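Side-chain contacts in amidohydrolase family protein (Acinetobacter baumannii, PDB 4I6K), which probably hydrolyses 2-pyrone-4,6-dicarboxylic acid, as an amidohydrolase-family enzyme of the TIM-barrel type: residues C27-A32 against Q56-H61; S60-H65 against P93-G98; I209-F214 against K265-I270. All coordinates share one frame; numbering follows the deposited sequence.

Contact 1 comes first along the chain. It closes the long loop between strand 28-32 and helix 55-64, two elements of the first beta-alpha-beta unit. Contact 2 begins on the stretch where contact 1 ends, since both include Ser60 and His61. It closes a second loop, from the end of that helix past strand 69-73 to the start of strand 96-100. The two contacts adjoin: Phe58 and Ile59 pack on Leu96. Contact 3 follows in series and crosses neither. It ties the end of strand 207-210 to helix 260-270. Lys210 links it back to contact 1, where its NZ is hydrogen-bonded to Thr30 O and His31 ND1.

Contact 1. Residues C27-A32 against Q56-H61; sequences CIDTHA and QSFISH
Phe58 of the helix points its ring at the strand and meets two side chains there, Ala32 and Asp29. Ala32 lies over one face of the ring, its CB 3.3 Å from Phe58 CE1. Phe58 CZ is almost as near to this methyl. Asp29 comes from another direction. Its OD1 sits at the ring edge, in the ring plane, 3.8 Å from Phe58 CE1. The carboxylate itself is turned steeply, with its plane 74° from that of the ring. Phe58 CG is anti to the backbone N (chi1 177°), which carries the ring out from the helix to the strand.

The carboxylate is held from both oxygens. Asp29 OD2 accepts from His31 N at 3.1 Å, an Asx turn within the strand. The bond is nearly straight, at 170°, and meets OD2 on its anti side, somewhat out of the carboxylate plane. Asp29 OD1 is hydrogen-bonded to Tyr260 OH and Ser247 OG, so this buried acid has polar partners beside its contact with the ring edge. The side chain of Ala32 is about 8 Å from a bound citric acid. His31 NE2 is hydrogen-bonded to that citric acid, which probably came from the crystallisation liquor. Helix 55-64 covers the outside of the sheet here. Phe58 also touches Leu72 of strand 69-73 and Leu96 of strand 96-100, and therefore packs against three successive parallel strands.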
ATOM      1  N   CYS A  27     -15.624   4.866   5.777  1.00 57.23           N
ATOM      2  CA  CYS A  27     -15.182   4.664   4.405  1.00 53.57           C
ATOM      3  C   CYS A  27     -13.772   5.182   4.174  1.00 58.38           C
ATOM      4  O   CYS A  27     -13.526   6.392   4.205  1.00 55.62           O
ATOM      5  CB  CYS A  27     -16.161   5.333   3.446  1.00 58.24           C
ATOM      6  SG  CYS A  27     -16.078   4.726   1.760  1.00 57.64           S
ATOM      7  N   ILE A  28     -12.857   4.254   3.909  1.00 53.62           N
ATOM      8  CA  ILE A  28     -11.426   4.526   4.018  1.00 52.56           C
ATOM      9  C   ILE A  28     -10.633   4.220   2.742  1.00 50.36           C
ATOM     10  O   ILE A  28     -10.716   3.121   2.195  1.00 49.99           O
ATOM     11  CB  ILE A  28     -10.845   3.747   5.215  1.00 47.72           C
ATOM     12  CG1 ILE A  28     -11.742   3.953   6.446  1.00 45.53           C
ATOM     13  CG2 ILE A  28      -9.397   4.148   5.492  1.00 46.27           C
ATOM     14  CD1 ILE A  28     -11.204   3.341   7.723  1.00 46.17           C
ATOM     15  N   ASP A  29      -9.883   5.211   2.268  1.00 46.62           N
ATOM     16  CA  ASP A  29      -8.970   5.044   1.132  1.00 52.87           C
ATOM     17  C   ASP A  29      -7.560   4.831   1.666  1.00 51.24           C
ATOM     18  O   ASP A  29      -6.957   5.751   2.236  1.00 51.79           O
ATOM     19  CB  ASP A  29      -9.012   6.274   0.219  1.00 47.49           C
ATOM     20  CG  ASP A  29      -8.018   6.184  -0.934  1.00 55.09           C
ATOM     21  OD1 ASP A  29      -8.084   7.031  -1.857  1.00 43.68           O
ATOM     22  OD2 ASP A  29      -7.168   5.270  -0.912  1.00 42.31           O
ATOM     23  N   THR A  30      -7.032   3.623   1.493  1.00 48.99           N
ATOM     24  CA  THR A  30      -5.798   3.249   2.190  1.00 51.13           C
ATOM     25  C   THR A  30      -4.509   3.414   1.388  1.00 52.91           C
ATOM     26  O   THR A  30      -3.462   2.911   1.795  1.00 54.91           O
ATOM     27  CB  THR A  30      -5.865   1.806   2.740  1.00 52.99           C
ATOM     28  OG1 THR A  30      -5.800   0.864   1.661  1.00 48.22           O
ATOM     29  CG2 THR A  30      -7.159   1.596   3.520  1.00 53.29           C
ATOM     30  N   HIS A  31      -4.569   4.118   0.265  1.00 40.81           N
ATOM     31  CA  HIS A  31      -3.378   4.265  -0.551  1.00 45.46           C
ATOM     32  C   HIS A  31      -3.427   5.465  -1.487  1.00 46.08           C
ATOM     33  O   HIS A  31      -3.956   5.387  -2.598  1.00 42.72           O
ATOM     34  CB  HIS A  31      -3.133   2.988  -1.351  1.00 52.99           C
ATOM     35  CG  HIS A  31      -1.695   2.766  -1.701  1.00 51.83           C
ATOM     36  ND1 HIS A  31      -0.867   1.957  -0.950  1.00 44.55           N
ATOM     37  CD2 HIS A  31      -0.935   3.250  -2.713  1.00 48.69           C
ATOM     38  CE1 HIS A  31       0.340   1.948  -1.492  1.00 52.79           C
ATOM     39  NE2 HIS A  31       0.327   2.725  -2.560  1.00 38.32           N
ATOM     40  N   ALA A  32      -2.866   6.579  -1.030  1.00 44.72           N
ATOM     41  CA  ALA A  32      -2.652   7.730  -1.890  1.00 40.28           C
ATOM     42  C   ALA A  32      -1.320   8.362  -1.518  1.00 46.50           C
ATOM     43  O   ALA A  32      -0.709   8.000  -0.494  1.00 47.79           O
ATOM     44  CB  ALA A  32      -3.792   8.729  -1.742  1.00 45.11           C
ATOM     45  N   GLN A  56      -4.857  18.998   0.116  1.00 52.60           N
ATOM     46  CA  GLN A  56      -6.063  19.710  -0.247  1.00 55.81           C
ATOM     47  C   GLN A  56      -6.801  18.951  -1.353  1.00 49.22           C
ATOM     48  O   GLN A  56      -7.952  18.553  -1.189  1.00 44.13           O
ATOM     49  CB  GLN A  56      -5.686  21.125  -0.699  1.00 60.65           C
ATOM     50  CG  GLN A  56      -6.809  21.924  -1.331  1.00 83.93           C
ATOM     51  CD  GLN A  56      -7.791  22.432  -0.300  1.00104.96           C
ATOM     52  OE1 GLN A  56      -8.890  22.876  -0.636  1.00107.47           O
ATOM     53  NE2 GLN A  56      -7.398  22.365   0.971  1.00110.44           N
ATOM     54  N   SER A  57      -6.131  18.747  -2.476  1.00 40.50           N
ATOM     55  CA  SER A  57      -6.733  18.008  -3.572  1.00 46.07           C
ATOM     56  C   SER A  57      -7.200  16.624  -3.107  1.00 42.93           C
ATOM     57  O   SER A  57      -8.298  16.179  -3.446  1.00 47.39           O
ATOM     58  CB  SER A  57      -5.747  17.891  -4.738  1.00 40.24           C
ATOM     59  OG  SER A  57      -6.382  17.318  -5.866  1.00 52.26           O
ATOM     60  N   PHE A  58      -6.369  15.954  -2.312  1.00 43.88           N
ATOM     61  CA  PHE A  58      -6.689  14.606  -1.861  1.00 46.78           C
ATOM     62  C   PHE A  58      -7.900  14.559  -0.925  1.00 43.95           C
ATOM     63  O   PHE A  58      -8.811  13.751  -1.125  1.00 45.55           O
ATOM     64  CB  PHE A  58      -5.475  13.944  -1.211  1.00 47.71           C
ATOM     65  CG  PHE A  58      -5.760  12.582  -0.658  1.00 43.22           C
ATOM     66  CD1 PHE A  58      -6.300  11.599  -1.461  1.00 46.35           C
ATOM     67  CD2 PHE A  58      -5.497  12.287   0.670  1.00 56.55           C
ATOM     68  CE1 PHE A  58      -6.571  10.343  -0.946  1.00 43.80           C
ATOM     69  CE2 PHE A  58      -5.765  11.035   1.191  1.00 48.92           C
ATOM     70  CZ  PHE A  58      -6.299  10.062   0.386  1.00 38.39           C
ATOM     71  N   ILE A  59      -7.909  15.413   0.095  1.00 42.66           N
ATOM     72  CA  ILE A  59      -9.061  15.492   0.990  1.00 47.99           C
ATOM     73  C   ILE A  59     -10.290  15.894   0.195  1.00 50.88           C
ATOM     74  O   ILE A  59     -11.415  15.524   0.536  1.00 47.36           O
ATOM     75  CB  ILE A  59      -8.854  16.497   2.156  1.00 48.46           C
ATOM     76  CG1 ILE A  59      -8.356  15.787   3.419  1.00 50.32           C
ATOM     77  CG2 ILE A  59     -10.168  17.143   2.524  1.00 47.97           C
ATOM     78  CD1 ILE A  59      -7.086  15.028   3.246  1.00 58.30           C
ATOM     79  N   SER A  60     -10.080  16.648  -0.880  1.00 48.21           N
ATOM     80  CA  SER A  60     -11.204  17.063  -1.714  1.00 49.30           C
ATOM     81  C   SER A  60     -11.864  15.881  -2.423  1.00 48.64           C
ATOM     82  O   SER A  60     -13.082  15.838  -2.572  1.00 59.27           O
ATOM     83  CB  SER A  60     -10.760  18.097  -2.737  1.00 50.16           C
ATOM     84  OG  SER A  60     -11.876  18.544  -3.468  1.00 64.98           O
ATOM     85  N   HIS A  61     -11.057  14.923  -2.871  1.00 55.80           N
ATOM     86  CA  HIS A  61     -11.601  13.712  -3.481  1.00 52.55           C
ATOM     87  C   HIS A  61     -12.309  12.810  -2.466  1.00 55.23           C
ATOM     88  O   HIS A  61     -13.325  12.191  -2.783  1.00 50.38           O
ATOM     89  CB  HIS A  61     -10.506  12.932  -4.196  1.00 53.37           C
ATOM     90  CG  HIS A  61      -9.994  13.612  -5.425  1.00 58.48           C
ATOM     91  ND1 HIS A  61      -8.730  14.155  -5.505  1.00 60.51           N
ATOM     92  CD2 HIS A  61     -10.583  13.850  -6.620  1.00 54.29           C
ATOM     93  CE1 HIS A  61      -8.556  14.688  -6.701  1.00 49.63           C
ATOM     94  NE2 HIS A  61      -9.664  14.512  -7.399  1.00 60.92           N
TER

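Contact 2. Residues S60-H65 against P93-G98; sequences SHLDEH and PDRLKG
In 60-65 the first residue to meet Arg95 is Leu62. It is buried and points toward the 93-98 segment. Its CB lies 3.8 Å from Arg95 NH2, approaching the guanidinium obliquely. Leu62 also packs on Tyr260 of helix 260-270.

Asp63 follows and makes the polar link, a salt bridge. One carboxylate oxygen, OD2, takes both bonds. Arg95 NH1 and NH2 grip it end-on, and each nitrogen is 2.9 Å from Asp63 OD2. NH1 meets the syn lone pair of OD2, on the side of the other carboxylate oxygen, while NH2 comes in nearly along the C-O axis. Both bonds are bent, to about 145°, as expected when two donors of one guanidinium share an atom. The two flat groups are nearly coplanar, 15° apart. The Arg95 chain bends at chi3 (65°), turning the guanidinium to present this end to the acid. Its other hydrogen bonds fix its rotation: NE donates to Thr68 O and NH2 to Phe67 O.

Arg95 thus bridges the last turn of helix 55-64, the loop leading into strand 69-73 and the start of strand 96-100. A helix outside the parallel strands, tied at its C-terminal end to the loop before a later strand, fits the amidohydrolase TIM barrel.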
ATOM      1  N   SER A  60     -10.080  16.648  -0.880  1.00 48.21           N
ATOM      2  CA  SER A  60     -11.204  17.063  -1.714  1.00 49.30           C
ATOM      3  C   SER A  60     -11.864  15.881  -2.423  1.00 48.64           C
ATOM      4  O   SER A  60     -13.082  15.838  -2.572  1.00 59.27           O
ATOM      5  CB  SER A  60     -10.760  18.097  -2.737  1.00 50.16           C
ATOM      6  OG  SER A  60     -11.876  18.544  -3.468  1.00 64.98           O
ATOM      7  N   HIS A  61     -11.057  14.923  -2.871  1.00 55.80           N
ATOM      8  CA  HIS A  61     -11.601  13.712  -3.481  1.00 52.55           C
ATOM      9  C   HIS A  61     -12.309  12.810  -2.466  1.00 55.23           C
ATOM     10  O   HIS A  61     -13.325  12.191  -2.783  1.00 50.38           O
ATOM     11  CB  HIS A  61     -10.506  12.932  -4.196  1.00 53.37           C
ATOM     12  CG  HIS A  61      -9.994  13.612  -5.425  1.00 58.48           C
ATOM     13  ND1 HIS A  61      -8.730  14.155  -5.505  1.00 60.51           N
ATOM     14  CD2 HIS A  61     -10.583  13.850  -6.620  1.00 54.29           C
ATOM     15  CE1 HIS A  61      -8.556  14.688  -6.701  1.00 49.63           C
ATOM     16  NE2 HIS A  61      -9.664  14.512  -7.399  1.00 60.92           N
ATOM     17  N   LEU A  62     -11.760  12.729  -1.253  1.00 55.56           N
ATOM     18  CA  LEU A  62     -12.387  11.962  -0.181  1.00 58.51           C
ATOM     19  C   LEU A  62     -13.771  12.524   0.116  1.00 54.94           C
ATOM     20  O   LEU A  62     -14.750  11.781   0.205  1.00 47.16           O
ATOM     21  CB  LEU A  62     -11.530  11.989   1.091  1.00 53.72           C
ATOM     22  CG  LEU A  62     -10.126  11.379   1.025  1.00 51.10           C
ATOM     23  CD1 LEU A  62      -9.528  11.274   2.429  1.00 52.23           C
ATOM     24  CD2 LEU A  62     -10.169  10.017   0.362  1.00 37.16           C
ATOM     25  N   ASP A  63     -13.835  13.842   0.279  1.00 53.55           N
ATOM     26  CA  ASP A  63     -15.097  14.545   0.519  1.00 53.70           C
ATOM     27  C   ASP A  63     -16.120  14.274  -0.580  1.00 55.64           C
ATOM     28  O   ASP A  63     -17.249  13.872  -0.295  1.00 60.16           O
ATOM     29  CB  ASP A  63     -14.842  16.041   0.645  1.00 48.29           C
ATOM     30  CG  ASP A  63     -14.019  16.374   1.863  1.00 53.84           C
ATOM     31  OD1 ASP A  63     -13.471  17.494   1.940  1.00 67.01           O
ATOM     32  OD2 ASP A  63     -13.926  15.502   2.755  1.00 48.39           O
ATOM     33  N   GLU A  64     -15.708  14.464  -1.831  1.00 58.54           N
ATOM     34  CA  GLU A  64     -16.586  14.260  -2.980  1.00 56.13           C
ATOM     35  C   GLU A  64     -17.159  12.846  -3.079  1.00 62.11           C
ATOM     36  O   GLU A  64     -18.117  12.620  -3.820  1.00 69.30           O
ATOM     37  CB  GLU A  64     -15.861  14.605  -4.285  1.00 63.72           C
ATOM     38  CG  GLU A  64     -15.295  16.016  -4.324  1.00 78.04           C
ATOM     39  CD  GLU A  64     -14.787  16.420  -5.700  1.00 81.76           C
ATOM     40  OE1 GLU A  64     -14.855  17.627  -6.017  1.00 88.37           O
ATOM     41  OE2 GLU A  64     -14.321  15.539  -6.458  1.00 70.68           O
ATOM     42  N   HIS A  65     -16.584  11.896  -2.345  1.00 55.49           N
ATOM     43  CA  HIS A  65     -17.050  10.503  -2.404  1.00 57.89           C
ATOM     44  C   HIS A  65     -17.392   9.908  -1.044  1.00 56.20           C
ATOM     45  O   HIS A  65     -17.489   8.686  -0.887  1.00 55.16           O
ATOM     46  CB  HIS A  65     -16.027   9.616  -3.108  1.00 51.39           C
ATOM     47  CG  HIS A  65     -15.798   9.983  -4.540  1.00 59.79           C
ATOM     48  ND1 HIS A  65     -16.470   9.375  -5.580  1.00 63.11           N
ATOM     49  CD2 HIS A  65     -14.974  10.895  -5.107  1.00 51.59           C
ATOM     50  CE1 HIS A  65     -16.063   9.891  -6.726  1.00 61.29           C
ATOM     51  NE2 HIS A  65     -15.159  10.818  -6.467  1.00 56.51           N
ATOM     52  N   PRO A  93      -5.158  15.379  11.047  1.00 58.28           N
ATOM     53  CA  PRO A  93      -4.745  14.309  11.943  1.00 60.84           C
ATOM     54  C   PRO A  93      -5.913  13.392  12.288  1.00 61.62           C
ATOM     55  O   PRO A  93      -5.720  12.270  12.746  1.00 59.31           O
ATOM     56  CB  PRO A  93      -4.290  15.068  13.187  1.00 60.79           C
ATOM     57  CG  PRO A  93      -5.128  16.311  13.174  1.00 60.60           C
ATOM     58  CD  PRO A  93      -5.225  16.682  11.729  1.00 54.13           C
ATOM     59  N   ASP A  94      -7.121  13.881  12.060  1.00 65.36           N
ATOM     60  CA  ASP A  94      -8.323  13.145  12.414  1.00 68.79           C
ATOM     61  C   ASP A  94      -8.785  12.249  11.266  1.00 61.09           C
ATOM     62  O   ASP A  94      -9.632  11.377  11.445  1.00 67.81           O
ATOM     63  CB  ASP A  94      -9.433  14.124  12.843  1.00 69.91           C
ATOM     64  CG  ASP A  94      -9.700  15.229  11.798  1.00 80.34           C
ATOM     65  OD1 ASP A  94      -8.763  15.689  11.095  1.00 59.72           O
ATOM     66  OD2 ASP A  94     -10.872  15.641  11.684  1.00 91.47           O
ATOM     67  N   ARG A  95      -8.216  12.462  10.087  1.00 60.69           N
ATOM     68  CA  ARG A  95      -8.654  11.730   8.903  1.00 57.56           C
ATOM     69  C   ARG A  95      -7.536  10.923   8.248  1.00 58.74           C
ATOM     70  O   ARG A  95      -7.805   9.977   7.503  1.00 63.59           O
ATOM     71  CB  ARG A  95      -9.301  12.691   7.895  1.00 53.45           C
ATOM     72  CG  ARG A  95     -10.458  13.477   8.492  1.00 49.71           C
ATOM     73  CD  ARG A  95     -11.163  14.323   7.474  1.00 54.91           C
ATOM     74  NE  ARG A  95     -11.823  13.529   6.442  1.00 46.46           N
ATOM     75  CZ  ARG A  95     -12.338  14.059   5.339  1.00 56.60           C
ATOM     76  NH1 ARG A  95     -12.255  15.369   5.155  1.00 51.35           N
ATOM     77  NH2 ARG A  95     -12.929  13.294   4.421  1.00 47.57           N
ATOM     78  N   LEU A  96      -6.290  11.278   8.547  1.00 44.84           N
ATOM     79  CA  LEU A  96      -5.153  10.683   7.861  1.00 49.78           C
ATOM     80  C   LEU A  96      -4.162   9.993   8.782  1.00 48.52           C
ATOM     81  O   LEU A  96      -3.814  10.531   9.837  1.00 51.88           O
ATOM     82  CB  LEU A  96      -4.389  11.757   7.090  1.00 43.20           C
ATOM     83  CG  LEU A  96      -5.182  12.516   6.038  1.00 50.57           C
ATOM     84  CD1 LEU A  96      -4.233  13.477   5.334  1.00 36.02           C
ATOM     85  CD2 LEU A  96      -5.838  11.544   5.059  1.00 43.46           C
ATOM     86  N   LYS A  97      -3.698   8.819   8.352  1.00 41.87           N
ATOM     87  CA  LYS A  97      -2.488   8.199   8.894  1.00 42.00           C
ATOM     88  C   LYS A  97      -1.481   7.958   7.772  1.00 47.39           C
ATOM     89  O   LYS A  97      -1.821   8.091   6.601  1.00 55.76           O
ATOM     90  CB  LYS A  97      -2.829   6.899   9.625  1.00 46.60           C
ATOM     91  CG  LYS A  97      -3.476   7.157  10.979  1.00 57.32           C
ATOM     92  CD  LYS A  97      -4.410   6.038  11.432  1.00 55.20           C
ATOM     93  CE  LYS A  97      -4.979   6.389  12.803  1.00 67.40           C
ATOM     94  NZ  LYS A  97      -5.402   5.200  13.587  1.00 71.86           N
ATOM     95  N   GLY A  98      -0.251   7.592   8.125  1.00 44.39           N
ATOM     96  CA  GLY A  98       0.802   7.445   7.137  1.00 53.34           C
ATOM     97  C   GLY A  98       1.666   6.191   7.226  1.00 54.30           C
ATOM     98  O   GLY A  98       1.747   5.534   8.268  1.00 44.74           O
TER

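Contact 3. Residues I209-F214 against K265-I270; sequences IKVSGF and KAFKQI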
ATOM      1  N   ILE A 209      -4.157  -7.778   1.783  1.00 43.62           N
ATOM      2  CA  ILE A 209      -3.941  -7.385   0.396  1.00 47.37           C
ATOM      3  C   ILE A 209      -4.757  -6.163  -0.006  1.00 48.99           C
ATOM      4  O   ILE A 209      -5.966  -6.081   0.277  1.00 45.95           O
ATOM      5  CB  ILE A 209      -4.272  -8.518  -0.571  1.00 43.44           C
ATOM      6  CG1 ILE A 209      -3.453  -9.750  -0.219  1.00 43.29           C
ATOM      7  CG2 ILE A 209      -3.987  -8.070  -1.986  1.00 46.95           C
ATOM      8  CD1 ILE A 209      -4.013 -11.019  -0.791  1.00 56.28           C
ATOM      9  N   LYS A 210      -4.082  -5.217  -0.659  1.00 45.28           N
ATOM     10  CA  LYS A 210      -4.724  -4.020  -1.185  1.00 40.17           C
ATOM     11  C   LYS A 210      -5.244  -4.319  -2.581  1.00 39.78           C
ATOM     12  O   LYS A 210      -4.481  -4.766  -3.434  1.00 44.03           O
ATOM     13  CB  LYS A 210      -3.733  -2.851  -1.245  1.00 37.67           C
ATOM     14  CG  LYS A 210      -3.022  -2.524   0.063  1.00 43.84           C
ATOM     15  CD  LYS A 210      -2.915  -1.017   0.232  1.00 40.75           C
ATOM     16  CE  LYS A 210      -1.812  -0.630   1.184  1.00 51.54           C
ATOM     17  NZ  LYS A 210      -1.806   0.851   1.404  1.00 40.18           N
ATOM     18  N   VAL A 211      -6.536  -4.077  -2.817  1.00 45.00           N
ATOM     19  CA  VAL A 211      -7.113  -4.286  -4.152  1.00 38.87           C
ATOM     20  C   VAL A 211      -7.123  -2.971  -4.931  1.00 41.11           C
ATOM     21  O   VAL A 211      -8.121  -2.584  -5.533  1.00 50.07           O
ATOM     22  CB  VAL A 211      -8.538  -4.908  -4.107  1.00 44.60           C
ATOM     23  CG1 VAL A 211      -8.500  -6.355  -3.581  1.00 42.72           C
ATOM     24  CG2 VAL A 211      -9.492  -4.049  -3.273  1.00 42.22           C
ATOM     25  N   SER A 212      -5.982  -2.295  -4.913  1.00 45.90           N
ATOM     26  CA  SER A 212      -5.829  -0.991  -5.520  1.00 33.48           C
ATOM     27  C   SER A 212      -4.987  -1.154  -6.756  1.00 39.97           C
ATOM     28  O   SER A 212      -4.370  -2.205  -6.953  1.00 40.73           O
ATOM     29  CB  SER A 212      -5.071  -0.089  -4.555  1.00 40.60           C
ATOM     30  OG  SER A 212      -3.799  -0.646  -4.251  1.00 40.40           O
ATOM     31  N   GLY A 213      -4.938  -0.103  -7.574  1.00 39.20           N
ATOM     32  CA  GLY A 213      -3.981  -0.028  -8.679  1.00 48.37           C
ATOM     33  C   GLY A 213      -4.109  -1.129  -9.720  1.00 41.59           C
ATOM     34  O   GLY A 213      -3.113  -1.534 -10.327  1.00 42.38           O
ATOM     35  N   PHE A 214      -5.334  -1.597  -9.945  1.00 43.95           N
ATOM     36  CA  PHE A 214      -5.572  -2.608 -10.969  1.00 44.74           C
ATOM     37  C   PHE A 214      -4.848  -2.224 -12.249  1.00 49.42           C
ATOM     38  O   PHE A 214      -4.405  -3.092 -13.002  1.00 53.86           O
ATOM     39  CB  PHE A 214      -7.055  -2.718 -11.279  1.00 53.18           C
ATOM     40  CG  PHE A 214      -7.578  -1.566 -12.091  1.00 58.75           C
ATOM     41  CD1 PHE A 214      -7.600  -1.632 -13.476  1.00 59.81           C
ATOM     42  CD2 PHE A 214      -8.012  -0.405 -11.470  1.00 55.34           C
ATOM     43  CE1 PHE A 214      -8.067  -0.570 -14.227  1.00 55.25           C
ATOM     44  CE2 PHE A 214      -8.482   0.670 -12.212  1.00 53.06           C
ATOM     45  CZ  PHE A 214      -8.514   0.586 -13.592  1.00 56.06           C
ATOM     46  N   LYS A 265     -14.619   3.529  -9.829  1.00 60.97           N
ATOM     47  CA  LYS A 265     -15.456   2.771 -10.758  1.00 56.94           C
ATOM     48  C   LYS A 265     -14.992   1.322 -10.936  1.00 57.81           C
ATOM     49  O   LYS A 265     -15.793   0.389 -10.852  1.00 57.29           O
ATOM     50  CB  LYS A 265     -15.539   3.484 -12.107  1.00 51.77           C
ATOM     51  CG  LYS A 265     -16.494   2.834 -13.089  1.00 54.25           C
ATOM     52  CD  LYS A 265     -16.765   3.746 -14.271  1.00 55.94           C
ATOM     53  CE  LYS A 265     -17.774   3.114 -15.218  1.00 68.33           C
ATOM     54  NZ  LYS A 265     -19.113   2.899 -14.590  1.00 76.98           N
ATOM     55  N   ALA A 266     -13.699   1.134 -11.177  1.00 56.85           N
ATOM     56  CA  ALA A 266     -13.152  -0.209 -11.321  1.00 54.46           C
ATOM     57  C   ALA A 266     -13.346  -1.035 -10.042  1.00 57.83           C
ATOM     58  O   ALA A 266     -13.558  -2.246 -10.088  1.00 55.70           O
ATOM     59  CB  ALA A 266     -11.679  -0.137 -11.698  1.00 52.38           C
ATOM     60  N   PHE A 267     -13.275  -0.379  -8.893  1.00 56.99           N
ATOM     61  CA  PHE A 267     -13.419  -1.100  -7.647  1.00 55.67           C
ATOM     62  C   PHE A 267     -14.786  -1.769  -7.597  1.00 55.57           C
ATOM     63  O   PHE A 267     -14.913  -2.934  -7.211  1.00 52.45           O
ATOM     64  CB  PHE A 267     -13.220  -0.163  -6.448  1.00 52.28           C
ATOM     65  CG  PHE A 267     -13.638  -0.769  -5.147  1.00 50.00           C
ATOM     66  CD1 PHE A 267     -14.815  -0.370  -4.529  1.00 56.17           C
ATOM     67  CD2 PHE A 267     -12.875  -1.767  -4.557  1.00 43.80           C
ATOM     68  CE1 PHE A 267     -15.223  -0.934  -3.327  1.00 52.59           C
ATOM     69  CE2 PHE A 267     -13.277  -2.344  -3.368  1.00 51.33           C
ATOM     70  CZ  PHE A 267     -14.461  -1.924  -2.748  1.00 48.74           C
ATOM     71  N   LYS A 268     -15.811  -1.020  -7.996  1.00 61.05           N
ATOM     72  CA  LYS A 268     -17.187  -1.506  -7.947  1.00 56.66           C
ATOM     73  C   LYS A 268     -17.404  -2.595  -8.988  1.00 58.98           C
ATOM     74  O   LYS A 268     -18.292  -3.431  -8.850  1.00 60.46           O
ATOM     75  CB  LYS A 268     -18.165  -0.358  -8.176  1.00 56.71           C
ATOM     76  CG  LYS A 268     -18.090   0.757  -7.140  1.00 56.31           C
ATOM     77  CD  LYS A 268     -19.234   1.762  -7.334  1.00 71.01           C
ATOM     78  CE  LYS A 268     -19.128   2.939  -6.374  1.00 75.15           C
ATOM     79  NZ  LYS A 268     -19.839   4.147  -6.882  1.00 80.03           N
ATOM     80  N   GLN A 269     -16.656  -2.538 -10.078  1.00 56.72           N
ATOM     81  CA  GLN A 269     -16.617  -3.631 -11.030  1.00 59.31           C
ATOM     82  C   GLN A 269     -15.938  -4.889 -10.564  1.00 62.90           C
ATOM     83  O   GLN A 269     -16.438  -5.975 -10.753  1.00 66.92           O
ATOM     84  CB  GLN A 269     -16.015  -3.184 -12.338  1.00 62.19           C
ATOM     85  CG  GLN A 269     -17.045  -2.603 -13.237  1.00 92.21           C
ATOM     86  CD  GLN A 269     -16.453  -1.748 -14.302  1.00111.78           C
ATOM     87  OE1 GLN A 269     -17.061  -0.765 -14.727  1.00108.20           O
ATOM     88  NE2 GLN A 269     -15.254  -2.102 -14.742  1.00115.24           N
ATOM     89  N   ILE A 270     -14.794  -4.731  -9.941  1.00 56.75           N
ATOM     90  CA  ILE A 270     -14.109  -5.851  -9.314  1.00 56.59           C
ATOM     91  C   ILE A 270     -14.899  -6.392  -8.121  1.00 59.72           C
ATOM     92  O   ILE A 270     -15.090  -7.594  -7.986  1.00 54.33           O
ATOM     93  CB  ILE A 270     -12.709  -5.446  -8.827  1.00 52.28           C
ATOM     94  CG1 ILE A 270     -11.805  -5.133 -10.023  1.00 45.93           C
ATOM     95  CG2 ILE A 270     -12.104  -6.558  -7.963  1.00 43.33           C
ATOM     96  CD1 ILE A 270     -10.797  -4.038  -9.751  1.00 56.78           C
TER
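Phe214 turns a face of its ring to Ala266. The methyl CB of Ala266 lies over that face, 3.3 Å from Phe214 CE2, with Phe214 CD2 and CZ a little farther off. Phe214 CG stands between the backbone N and the carbonyl carbon (chi1 74°), which swings the ring alongside helix 260-270. One turn along the helix, Ile270 reaches the base of the same side chain: Ile270 CD1 is 4.3 Å from Phe214 CB. Val211 makes a separate, looser contact. Its CG2 approaches the edge of the Phe267 ring, near the ring plane, at 4.2 Å from Phe267 CE2. All five side chains are buried, and no hydrogen bond crosses between the two segments.

Strand 207-210 belongs to the parallel sheet of the amidohydrolase TIM barrel. Beyond it the chain leaves the strand, turns at Gly213 and places Phe214 by the helix outside. Helix 260-270 follows strand 243-244, the next strand of the sheet.

Further packing surrounds these groups. Ala227 of helix 222-237 touches both Phe214 and Ile270, and Asn223 touches Phe214. Phe267 rests on Gln277, Ile280 and Leu281 of helix 274-289 and meets the ring of Trp245, which Val211 also touches. Ser212, next in the chain after Val211, points away from the helix, and its OG is hydrogen-bonded to His180 ND1. Lys210 NZ makes a salt bridge with Glu154.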